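Local coordinates for protein Phthiocerol/phthiodiolone dimycocerosyl transferase (Mycobacterium tuberculosis, PDB 1Q9J) that probably catalyses the last step of dimycocerosate ester synthesis, esterifying phthiocerol and related diols with mycocerosic acids taken directly from mycocerosic acid synthase, at residues 132-137 with 276-281; 264-269 with 309-314; 286-291 with 318-323; 290-295 with 301-306. All coordinates share one frame; numbering follows the deposited sequence.

Contact 1: residues 132-137 with 276-281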
loop_
_atom_site.group_PDB
_atom_site.type_symbol
_atom_site.label_atom_id
_atom_site.label_comp_id
_atom_site.label_asym_id
_atom_site.label_seq_id
_atom_site.Cartn_x
_atom_site.Cartn_y
_atom_site.Cartn_z
ATOM N N GLY A 132 2.954 5.232 -5.495
ATOM C CA GLY A 132 1.987 4.786 -6.483
ATOM C C GLY A 132 0.772 5.681 -6.586
ATOM O O GLY A 132 0.354 6.054 -7.676
ATOM N N ALA A 133 0.193 6.017 -5.443
ATOM C CA ALA A 133 -0.980 6.883 -5.410
ATOM C C ALA A 133 -0.671 8.174 -6.173
ATOM O O ALA A 133 -1.509 8.679 -6.933
ATOM C CB ALA A 133 -1.343 7.198 -3.965
ATOM N N VAL A 134 0.532 8.710 -5.968
ATOM C CA VAL A 134 0.940 9.930 -6.654
ATOM C C VAL A 134 0.904 9.745 -8.174
ATOM O O VAL A 134 0.503 10.647 -8.903
ATOM C CB VAL A 134 2.363 10.379 -6.207
ATOM C CG1 VAL A 134 2.898 11.446 -7.157
ATOM C CG2 VAL A 134 2.321 10.925 -4.792
ATOM N N LEU A 135 1.330 8.572 -8.638
ATOM C CA LEU A 135 1.333 8.250 -10.065
ATOM C C LEU A 135 -0.110 8.206 -10.568
ATOM O O LEU A 135 -0.481 8.906 -11.517
ATOM C CB LEU A 135 2.018 6.893 -10.302
ATOM C CG LEU A 135 3.503 6.875 -9.950
ATOM C CD1 LEU A 135 4.056 5.462 -10.011
ATOM C CD2 LEU A 135 4.259 7.801 -10.881
ATOM N N VAL A 136 -0.915 7.385 -9.905
ATOM C CA VAL A 136 -2.331 7.221 -10.225
ATOM C C VAL A 136 -3.002 8.592 -10.313
ATOM O O VAL A 136 -3.848 8.845 -11.171
ATOM C CB VAL A 136 -3.041 6.410 -9.119
ATOM C CG1 VAL A 136 -4.521 6.276 -9.419
ATOM C CG2 VAL A 136 -2.374 5.060 -8.959
ATOM N N ASP A 137 -2.627 9.479 -9.405
ATOM C CA ASP A 137 -3.193 10.813 -9.384
ATOM C C ASP A 137 -2.650 11.631 -10.579
ATOM O O ASP A 137 -3.380 12.377 -11.235
ATOM C CB ASP A 137 -2.875 11.461 -8.030
ATOM C CG ASP A 137 -3.205 12.935 -8.000
ATOM O OD1 ASP A 137 -2.280 13.737 -8.220
ATOM O OD2 ASP A 137 -4.382 13.294 -7.765
ATOM N N VAL A 276 11.817 13.908 1.639
ATOM C CA VAL A 276 11.948 13.195 0.391
ATOM C C VAL A 276 10.598 13.301 -0.263
ATOM O O VAL A 276 9.575 13.314 0.437
ATOM C CB VAL A 276 12.294 11.736 0.647
ATOM C CG1 VAL A 276 12.384 10.997 -0.662
ATOM C CG2 VAL A 276 13.617 11.658 1.417
ATOM N N ALA A 277 10.561 13.449 -1.580
ATOM C CA ALA A 277 9.261 13.552 -2.235
ATOM C C ALA A 277 8.738 12.173 -2.598
ATOM O O ALA A 277 9.506 11.230 -2.770
ATOM C CB ALA A 277 9.373 14.413 -3.458
ATOM N N PRO A 278 7.421 12.032 -2.715
ATOM C CA PRO A 278 6.850 10.735 -3.051
ATOM C C PRO A 278 7.470 9.921 -4.192
ATOM O O PRO A 278 7.646 8.713 -4.048
ATOM C CB PRO A 278 5.368 11.061 -3.256
ATOM C CG PRO A 278 5.389 12.507 -3.628
ATOM C CD PRO A 278 6.386 13.068 -2.696
ATOM N N THR A 279 7.818 10.543 -5.315
ATOM C CA THR A 279 8.411 9.765 -6.414
ATOM C C THR A 279 9.920 9.838 -6.359
ATOM O O THR A 279 10.609 9.282 -7.211
ATOM C CB THR A 279 8.015 10.281 -7.794
ATOM O OG1 THR A 279 8.816 11.423 -8.106
ATOM C CG2 THR A 279 6.557 10.663 -7.829
ATOM N N GLU A 280 10.437 10.544 -5.364
ATOM C CA GLU A 280 11.878 10.669 -5.233
ATOM C C GLU A 280 12.484 9.328 -4.807
ATOM O O GLU A 280 13.610 8.977 -5.192
ATOM C CB GLU A 280 12.206 11.790 -4.253
ATOM C CG GLU A 280 13.643 11.835 -3.808
ATOM C CD GLU A 280 13.923 12.969 -2.834
ATOM O OE1 GLU A 280 12.957 13.524 -2.246
ATOM O OE2 GLU A 280 15.123 13.293 -2.646
ATOM N N ALA A 281 11.726 8.576 -4.018
ATOM C CA ALA A 281 12.163 7.251 -3.589
ATOM C C ALA A 281 11.157 6.173 -4.027
ATOM O O ALA A 281 9.964 6.446 -4.229
ATOM C CB ALA A 281 12.337 7.210 -2.070
#
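V134 on helix 129-148 splits its two methyl groups between P278 and T279, and the loop 276-281 meets the helix segment almost wholly through this valine. The side chain leaves the helix toward the loop. With CG1 anti to the backbone N (chi1 167°) and CG2 anti to the carbonyl carbon, the two methyls are turned one to each neighbour. CG2 of V134 lies against the proline ring, 3.4 Å from P278 CB, with P278 CG hardly farther from the same methyl. CG1 of V134 comes within 3.8 Å of T279 CG2, methyl against methyl. In both pairs the side chains cross at about a right angle, so a branch meets a small patch and does not lie along its partner.

T279 divides its two branches between different partners. Its OG1 sits between the backbone N and the carbonyl carbon (chi1 79°), leaving CG2 for the valine, while the hydroxyl makes a hydrogen bond with OE1 of Q158. The backbone of the same turn is held separately: P278 O accepts a hydrogen bond from NH2 of R269. P278 also touches H130, and T279 touches H131, both about one turn before V134.

The side chains of P278 and D128 are about 7 Å apart. D128 probably organises the active site and H124 is the probable proton acceptor; together they fit the HHxxxDG motif of CoA-dependent acyltransferases, and the contact is a seam between the helix that starts at the end of this motif and a loop reaching over from the second half of the chain.

Contact 2: residues 264-269 with 309-314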
loop_
_atom_site.group_PDB
_atom_site.type_symbol
_atom_site.label_atom_id
_atom_site.label_comp_id
_atom_site.label_asym_id
_atom_site.label_seq_id
_atom_site.Cartn_x
_atom_site.Cartn_y
_atom_site.Cartn_z
ATOM N N TYR A 264 2.972 -1.688 11.445
ATOM C CA TYR A 264 2.323 -0.850 10.447
ATOM C C TYR A 264 3.360 0.055 9.792
ATOM O O TYR A 264 4.468 0.252 10.322
ATOM C CB TYR A 264 1.168 -0.032 11.047
ATOM C CG TYR A 264 1.533 0.799 12.249
ATOM C CD1 TYR A 264 1.416 2.184 12.226
ATOM C CD2 TYR A 264 2.003 0.201 13.411
ATOM C CE1 TYR A 264 1.762 2.952 13.328
ATOM C CE2 TYR A 264 2.349 0.958 14.521
ATOM C CZ TYR A 264 2.229 2.335 14.474
ATOM O OH TYR A 264 2.592 3.080 15.576
ATOM N N PRO A 265 3.014 0.616 8.628
ATOM C CA PRO A 265 3.915 1.493 7.880
ATOM C C PRO A 265 4.080 2.914 8.423
ATOM O O PRO A 265 3.170 3.451 9.047
ATOM C CB PRO A 265 3.293 1.484 6.492
ATOM C CG PRO A 265 1.818 1.466 6.808
ATOM C CD PRO A 265 1.730 0.442 7.918
ATOM N N VAL A 266 5.256 3.502 8.200
ATOM C CA VAL A 266 5.540 4.888 8.590
ATOM C C VAL A 266 6.346 5.523 7.465
ATOM O O VAL A 266 7.520 5.188 7.260
ATOM C CB VAL A 266 6.362 5.022 9.908
ATOM C CG1 VAL A 266 6.688 6.500 10.150
ATOM C CG2 VAL A 266 5.575 4.483 11.092
ATOM N N ASP A 267 5.707 6.436 6.741
ATOM C CA ASP A 267 6.358 7.111 5.623
ATOM C C ASP A 267 7.483 8.025 6.122
ATOM O O ASP A 267 7.244 9.104 6.657
ATOM C CB ASP A 267 5.336 7.937 4.821
ATOM C CG ASP A 267 5.777 8.182 3.382
ATOM O OD1 ASP A 267 6.981 7.987 3.077
ATOM O OD2 ASP A 267 4.927 8.579 2.554
ATOM N N LEU A 268 8.709 7.573 5.938
ATOM C CA LEU A 268 9.856 8.341 6.351
ATOM C C LEU A 268 10.011 9.643 5.552
ATOM O O LEU A 268 10.904 10.445 5.817
ATOM C CB LEU A 268 11.126 7.479 6.232
ATOM C CG LEU A 268 11.117 6.267 7.174
ATOM C CD1 LEU A 268 12.439 5.526 7.142
ATOM C CD2 LEU A 268 10.829 6.748 8.585
ATOM N N ARG A 269 9.145 9.864 4.573
ATOM C CA ARG A 269 9.242 11.070 3.760
ATOM C C ARG A 269 9.018 12.344 4.574
ATOM O O ARG A 269 9.651 13.361 4.301
ATOM C CB ARG A 269 8.238 11.016 2.608
ATOM C CG ARG A 269 8.600 10.038 1.504
ATOM C CD ARG A 269 7.475 9.957 0.449
ATOM N NE ARG A 269 7.817 9.099 -0.692
ATOM C CZ ARG A 269 7.840 7.765 -0.675
ATOM N NH1 ARG A 269 7.533 7.090 0.424
ATOM N NH2 ARG A 269 8.188 7.093 -1.768
ATOM N N ALA A 309 1.220 6.509 21.273
ATOM C CA ALA A 309 2.292 7.083 22.063
ATOM C C ALA A 309 3.593 6.394 21.732
ATOM O O ALA A 309 4.589 7.053 21.460
ATOM C CB ALA A 309 1.978 6.957 23.549
ATOM N N THR A 310 3.588 5.066 21.725
ATOM C CA THR A 310 4.817 4.322 21.418
ATOM C C THR A 310 5.490 4.793 20.108
ATOM O O THR A 310 6.711 4.834 20.014
ATOM C CB THR A 310 4.553 2.798 21.318
ATOM O OG1 THR A 310 3.981 2.316 22.546
ATOM C CG2 THR A 310 5.858 2.057 21.069
ATOM N N LEU A 311 4.684 5.140 19.114
ATOM C CA LEU A 311 5.208 5.603 17.858
ATOM C C LEU A 311 6.059 6.824 18.109
ATOM O O LEU A 311 7.234 6.889 17.734
ATOM C CB LEU A 311 4.073 5.970 16.924
ATOM C CG LEU A 311 4.557 6.464 15.548
ATOM C CD1 LEU A 311 5.558 5.474 14.950
ATOM C CD2 LEU A 311 3.373 6.664 14.622
ATOM N N ARG A 312 5.444 7.810 18.739
ATOM C CA ARG A 312 6.127 9.051 19.072
ATOM C C ARG A 312 7.425 8.795 19.842
ATOM O O ARG A 312 8.423 9.475 19.615
ATOM C CB ARG A 312 5.184 9.950 19.880
ATOM C CG ARG A 312 4.023 10.443 19.055
ATOM C CD ARG A 312 3.083 11.341 19.841
ATOM N NE ARG A 312 2.182 12.038 18.922
ATOM C CZ ARG A 312 0.861 12.096 19.055
ATOM N NH1 ARG A 312 0.267 11.493 20.081
ATOM N NH2 ARG A 312 0.138 12.750 18.150
ATOM N N ALA A 313 7.428 7.813 20.738
ATOM C CA ALA A 313 8.648 7.536 21.486
ATOM C C ALA A 313 9.733 7.023 20.544
ATOM O O ALA A 313 10.904 7.391 20.664
ATOM C CB ALA A 313 8.381 6.510 22.573
ATOM N N ASP A 314 9.333 6.168 19.609
ATOM C CA ASP A 314 10.279 5.600 18.661
ATOM C C ASP A 314 10.841 6.666 17.737
ATOM O O ASP A 314 12.048 6.697 17.467
ATOM C CB ASP A 314 9.616 4.479 17.860
ATOM C CG ASP A 314 9.361 3.249 18.702
ATOM O OD1 ASP A 314 10.126 3.060 19.682
ATOM O OD2 ASP A 314 8.415 2.473 18.391
#
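The hydroxyl of Y264 is set against pure hydrocarbon: its OH lies 3.5 Å from L311 CB, and CG and both methyls of the leucine also come within 4 Å of that oxygen. A phenol oxygen is thus lodged along a leucine side chain. The placement begins at the first torsion of Y264, which puts CG between the backbone N and the carbonyl carbon (chi1 54°) and swings the ring end up to helix 300-317. L311 CD2 sits at the ring edge, near its plane, 4.2 Å from Y264 CE1; the two side chains cross obliquely.

The other methyl of the leucine serves the next residue whose side chain faces the helix. V266 CG2 meets L311 CD1 at 4.0 Å, with the two side chains sliding past each other in opposite directions. Strand 260-267 therefore offers two alternate residues to a single helix residue.

Polar chemistry gathers farther along the chain, at D267 and R269. D267 OD1 accepts from the backbone N of R269 in an Asx turn and, from the opposite face of the carboxylate, from R269 NH1 in a 2.9 Å salt bridge. NH1 comes to the syn side of that oxygen, 28° out of the carboxylate plane, and the oxygen is nearly in the guanidinium plane. R269 NH1 also pairs with D128.

The chemistry implies a division: weakly directional apolar packing seats the helix that carries R312, probably important for recognising the carrier protein, while directional charge pairing probably steadies the active-site aspartate.

Contact 3: residues 286-291 with 318-323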
loop_
_atom_site.group_PDB
_atom_site.type_symbol
_atom_site.label_atom_id
_atom_site.label_comp_id
_atom_site.label_asym_id
_atom_site.label_seq_id
_atom_site.Cartn_x
_atom_site.Cartn_y
_atom_site.Cartn_z
ATOM N N GLY A 286 8.883 3.043 6.641
ATOM C CA GLY A 286 9.533 2.385 7.753
ATOM C C GLY A 286 8.505 1.524 8.454
ATOM O O GLY A 286 7.302 1.693 8.259
ATOM N N ALA A 287 8.973 0.589 9.266
ATOM C CA ALA A 287 8.066 -0.286 9.988
ATOM C C ALA A 287 8.104 0.034 11.474
ATOM O O ALA A 287 9.170 0.078 12.101
ATOM C CB ALA A 287 8.451 -1.746 9.764
ATOM N N ALA A 288 6.925 0.250 12.030
ATOM C CA ALA A 288 6.794 0.548 13.440
ATOM C C ALA A 288 6.277 -0.708 14.136
ATOM O O ALA A 288 5.202 -1.208 13.799
ATOM C CB ALA A 288 5.817 1.706 13.629
ATOM N N SER A 289 7.043 -1.232 15.090
ATOM C CA SER A 289 6.619 -2.424 15.820
ATOM C C SER A 289 5.869 -2.026 17.085
ATOM O O SER A 289 5.966 -0.886 17.549
ATOM C CB SER A 289 7.818 -3.302 16.188
ATOM O OG SER A 289 8.716 -2.632 17.056
ATOM N N TYR A 290 5.115 -2.973 17.634
ATOM C CA TYR A 290 4.327 -2.734 18.835
ATOM C C TYR A 290 3.735 -4.030 19.362
ATOM O O TYR A 290 2.830 -4.588 18.743
ATOM C CB TYR A 290 3.180 -1.785 18.534
ATOM C CG TYR A 290 2.248 -1.629 19.704
ATOM C CD1 TYR A 290 2.633 -0.911 20.828
ATOM C CD2 TYR A 290 0.990 -2.224 19.700
ATOM C CE1 TYR A 290 1.788 -0.782 21.920
ATOM C CE2 TYR A 290 0.137 -2.106 20.788
ATOM C CZ TYR A 290 0.539 -1.382 21.892
ATOM O OH TYR A 290 -0.307 -1.235 22.965
ATOM N N LEU A 291 4.222 -4.489 20.511
ATOM C CA LEU A 291 3.728 -5.729 21.112
ATOM C C LEU A 291 2.475 -5.478 21.942
ATOM O O LEU A 291 2.568 -5.081 23.096
ATOM C CB LEU A 291 4.807 -6.344 22.000
ATOM C CG LEU A 291 4.578 -7.768 22.492
ATOM C CD1 LEU A 291 4.395 -8.715 21.301
ATOM C CD2 LEU A 291 5.778 -8.187 23.336
ATOM N N GLY A 318 14.633 7.922 17.445
ATOM C CA GLY A 318 15.212 7.597 16.158
ATOM C C GLY A 318 15.203 6.113 15.845
ATOM O O GLY A 318 15.939 5.650 14.974
ATOM N N VAL A 319 14.373 5.358 16.551
ATOM C CA VAL A 319 14.310 3.919 16.329
ATOM C C VAL A 319 13.838 3.609 14.915
ATOM O O VAL A 319 14.477 2.853 14.181
ATOM C CB VAL A 319 13.387 3.246 17.381
ATOM C CG1 VAL A 319 13.011 1.837 16.950
ATOM C CG2 VAL A 319 14.116 3.193 18.711
ATOM N N ILE A 320 12.724 4.212 14.531
ATOM C CA ILE A 320 12.182 4.013 13.207
ATOM C C ILE A 320 13.133 4.500 12.116
ATOM O O ILE A 320 13.361 3.794 11.140
ATOM C CB ILE A 320 10.828 4.696 13.127
ATOM C CG1 ILE A 320 9.900 3.976 14.118
ATOM C CG2 ILE A 320 10.299 4.703 11.694
ATOM C CD1 ILE A 320 8.498 4.471 14.149
ATOM N N GLN A 321 13.715 5.682 12.286
ATOM C CA GLN A 321 14.642 6.204 11.281
ATOM C C GLN A 321 15.900 5.351 11.096
ATOM O O GLN A 321 16.278 5.053 9.969
ATOM C CB GLN A 321 15.071 7.629 11.631
ATOM C CG GLN A 321 13.920 8.587 11.823
ATOM C CD GLN A 321 13.438 8.622 13.254
ATOM O OE1 GLN A 321 13.178 7.587 13.859
ATOM N NE2 GLN A 321 13.312 9.822 13.803
ATOM N N GLN A 322 16.531 4.957 12.198
ATOM C CA GLN A 322 17.755 4.170 12.154
ATOM C C GLN A 322 17.613 2.674 11.996
ATOM O O GLN A 322 18.577 1.998 11.638
ATOM C CB GLN A 322 18.564 4.436 13.408
ATOM C CG GLN A 322 18.929 5.871 13.543
ATOM C CD GLN A 322 20.262 6.178 12.921
ATOM O OE1 GLN A 322 20.482 7.285 12.436
ATOM N NE2 GLN A 322 21.173 5.205 12.946
ATOM N N SER A 323 16.442 2.129 12.292
ATOM C CA SER A 323 16.270 0.686 12.143
ATOM C C SER A 323 16.063 0.411 10.664
ATOM O O SER A 323 15.274 1.079 9.998
ATOM C CB SER A 323 15.056 0.205 12.934
ATOM O OG SER A 323 13.850 0.588 12.308
#
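I320 lays its CD1 methyl against A288 CB at 3.9 Å, and this pair is the close part of the contact between helix 319-322 and strand 285-292. The isoleucine reaches the strand by its length: CG1 lies anti to the carbonyl carbon (chi1 -64°), and the chain runs on extended to CD1. Along the way CG1 passes A287 O at 4.4 Å, while the CG2 branch lies 4.6 Å from G286 CA, over backbone that carries no side chain. A287 turns its own methyl to the other face of the sheet, where it touches V263. All three touching residues are buried, and L311 of the preceding helix and L268 close around the same isoleucine.

What brings I320 here is a break between two helices. G318, with positive phi, ends helix 300-317 in a Schellman motif and stands at the N-cap position of the short helix 319-322, so the chain changes direction and sets a new turn of helix upon the outer part of the mixed six-stranded sheet.

Away from I320 the fit slackens quickly. S323 points toward the strand, yet its side chain stays 4.7 Å from the nearest atom there. Q321 points away from the strand, and its NE2 makes a hydrogen bond with L315 O. V319 and Q322, partly exposed, lie on the more open side of the turn, with Q322 reaching R174.

Contact 4: residues 290-295 with 301-306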
loop_
_atom_site.group_PDB
_atom_site.type_symbol
_atom_site.label_atom_id
_atom_site.label_comp_id
_atom_site.label_asym_id
_atom_site.label_seq_id
_atom_site.Cartn_x
_atom_site.Cartn_y
_atom_site.Cartn_z
ATOM N N TYR A 290 5.115 -2.973 17.634
ATOM C CA TYR A 290 4.327 -2.734 18.835
ATOM C C TYR A 290 3.735 -4.030 19.362
ATOM O O TYR A 290 2.830 -4.588 18.743
ATOM C CB TYR A 290 3.180 -1.785 18.534
ATOM C CG TYR A 290 2.248 -1.629 19.704
ATOM C CD1 TYR A 290 2.633 -0.911 20.828
ATOM C CD2 TYR A 290 0.990 -2.224 19.700
ATOM C CE1 TYR A 290 1.788 -0.782 21.920
ATOM C CE2 TYR A 290 0.137 -2.106 20.788
ATOM C CZ TYR A 290 0.539 -1.382 21.892
ATOM O OH TYR A 290 -0.307 -1.235 22.965
ATOM N N LEU A 291 4.222 -4.489 20.511
ATOM C CA LEU A 291 3.728 -5.729 21.112
ATOM C C LEU A 291 2.475 -5.478 21.942
ATOM O O LEU A 291 2.568 -5.081 23.096
ATOM C CB LEU A 291 4.807 -6.344 22.000
ATOM C CG LEU A 291 4.578 -7.768 22.492
ATOM C CD1 LEU A 291 4.395 -8.715 21.301
ATOM C CD2 LEU A 291 5.778 -8.187 23.336
ATOM N N ALA A 292 1.309 -5.714 21.351
ATOM C CA ALA A 292 0.050 -5.509 22.048
ATOM C C ALA A 292 -0.236 -6.665 22.993
ATOM O O ALA A 292 -0.127 -7.837 22.621
ATOM C CB ALA A 292 -1.085 -5.359 21.052
ATOM N N GLU A 293 -0.598 -6.321 24.223
ATOM C CA GLU A 293 -0.909 -7.315 25.241
ATOM C C GLU A 293 -2.339 -7.088 25.704
ATOM O O GLU A 293 -2.589 -6.363 26.667
ATOM C CB GLU A 293 0.075 -7.183 26.400
ATOM C CG GLU A 293 1.522 -7.271 25.940
ATOM C CD GLU A 293 2.512 -7.171 27.072
ATOM O OE1 GLU A 293 2.423 -6.198 27.856
ATOM O OE2 GLU A 293 3.391 -8.055 27.166
ATOM N N ILE A 294 -3.270 -7.718 24.994
ATOM C CA ILE A 294 -4.694 -7.591 25.278
ATOM C C ILE A 294 -5.237 -8.659 26.231
ATOM O O ILE A 294 -5.018 -9.858 26.045
ATOM C CB ILE A 294 -5.512 -7.626 23.959
ATOM C CG1 ILE A 294 -5.003 -6.549 22.999
ATOM C CG2 ILE A 294 -6.984 -7.396 24.246
ATOM C CD1 ILE A 294 -5.705 -6.545 21.656
ATOM N N GLY A 295 -5.941 -8.197 27.259
ATOM C CA GLY A 295 -6.541 -9.094 28.225
ATOM C C GLY A 295 -8.045 -8.994 28.070
ATOM O O GLY A 295 -8.524 -8.278 27.189
ATOM N N VAL A 301 -9.655 2.663 24.001
ATOM C CA VAL A 301 -8.855 3.872 24.102
ATOM C C VAL A 301 -7.511 3.595 24.767
ATOM O O VAL A 301 -6.489 4.107 24.333
ATOM C CB VAL A 301 -9.598 4.953 24.887
ATOM C CG1 VAL A 301 -8.891 6.285 24.725
ATOM C CG2 VAL A 301 -11.029 5.042 24.404
ATOM N N ASP A 302 -7.506 2.782 25.814
ATOM C CA ASP A 302 -6.258 2.470 26.491
ATOM C C ASP A 302 -5.239 1.930 25.499
ATOM O O ASP A 302 -4.102 2.400 25.444
ATOM C CB ASP A 302 -6.491 1.447 27.606
ATOM C CG ASP A 302 -6.514 2.081 28.993
ATOM O OD1 ASP A 302 -7.410 2.914 29.257
ATOM O OD2 ASP A 302 -5.632 1.737 29.819
ATOM N N LEU A 303 -5.662 0.945 24.711
ATOM C CA LEU A 303 -4.805 0.311 23.701
ATOM C C LEU A 303 -4.445 1.304 22.592
ATOM O O LEU A 303 -3.276 1.496 22.276
ATOM C CB LEU A 303 -5.530 -0.903 23.101
ATOM C CG LEU A 303 -4.769 -1.801 22.137
ATOM C CD1 LEU A 303 -3.603 -2.443 22.850
ATOM C CD2 LEU A 303 -5.710 -2.856 21.580
ATOM N N ALA A 304 -5.465 1.930 22.014
ATOM C CA ALA A 304 -5.270 2.898 20.952
ATOM C C ALA A 304 -4.225 3.948 21.318
ATOM O O ALA A 304 -3.286 4.199 20.556
ATOM C CB ALA A 304 -6.586 3.576 20.626
ATOM N N SER A 305 -4.386 4.559 22.491
ATOM C CA SER A 305 -3.474 5.609 22.955
ATOM C C SER A 305 -2.055 5.127 23.198
ATOM O O SER A 305 -1.090 5.834 22.901
ATOM C CB SER A 305 -4.014 6.255 24.235
ATOM O OG SER A 305 -5.114 7.107 23.934
ATOM N N ASP A 306 -1.928 3.921 23.736
ATOM C CA ASP A 306 -0.611 3.380 24.001
ATOM C C ASP A 306 0.153 3.194 22.689
ATOM O O ASP A 306 1.347 3.499 22.597
ATOM C CB ASP A 306 -0.728 2.057 24.747
ATOM C CG ASP A 306 0.613 1.537 25.199
ATOM O OD1 ASP A 306 1.375 2.306 25.832
ATOM O OD2 ASP A 306 0.913 0.358 24.926
#
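Y290 reaches from strand 285-292 to D306 and L303 on helix 300-317, and its side chain can be followed outward. CB leaves the strand toward the helix, and CG lies anti to the backbone N (chi1 174°), which carries the ring across the gap. Along one ring edge CE1 approaches D306 OD2 at 3.3 Å; on the other, CE2 lies 4.3 Å from L303 CD1. CZ lies 3.5 Å from D306 OD2. At the tip, OH donates a 2.8 Å hydrogen bond to D306 OD2, using the anti lone pair of that oxygen. The oxygen sits in the ring plane, although ring and carboxylate planes stand 64° apart. OH also rests 3.5 Å from L303 CD1, so the hydroxyl has a polar and an apolar neighbour.

L303 spends its second methyl elsewhere: CD2 meets I294 CD1 at 3.7 Å, the side chains crossing at about a right angle. L246 of helix 237-253 touches both L303 and I294 and continues this buried apolar patch.

Strand 290-292 and helix segment 301-306 run nearly antiparallel, at 167°, with their axes 10.5 Å apart: a beta-alpha unit joined by a loop, the helix running back beside the sheet of an alpha/beta domain.

Overall arrangement
Contacts 2 and 3 have centres about 6 Å apart, with contact 4 about 15 to 17 Å from both. Contact 2 joins strand 260-267 to helix 300-317, contact 3 strand 285-292 to helix 319-322, and contact 4 strand 285-292 to helix 300-317; the two strands are antiparallel neighbours in one sheet. Contact 4 is nested within the chain loop closed by contact 2, whereas contacts 2 and 3 interleave. Contact 1, centred about 20 Å from contact 2 and about 32 Å from contact 4, alternates with contact 2 along the chain and closes before contacts 3 and 4 open. R269 of contact 2 touches its loop, joining this local strand-and-helix assembly to the probable catalytic region.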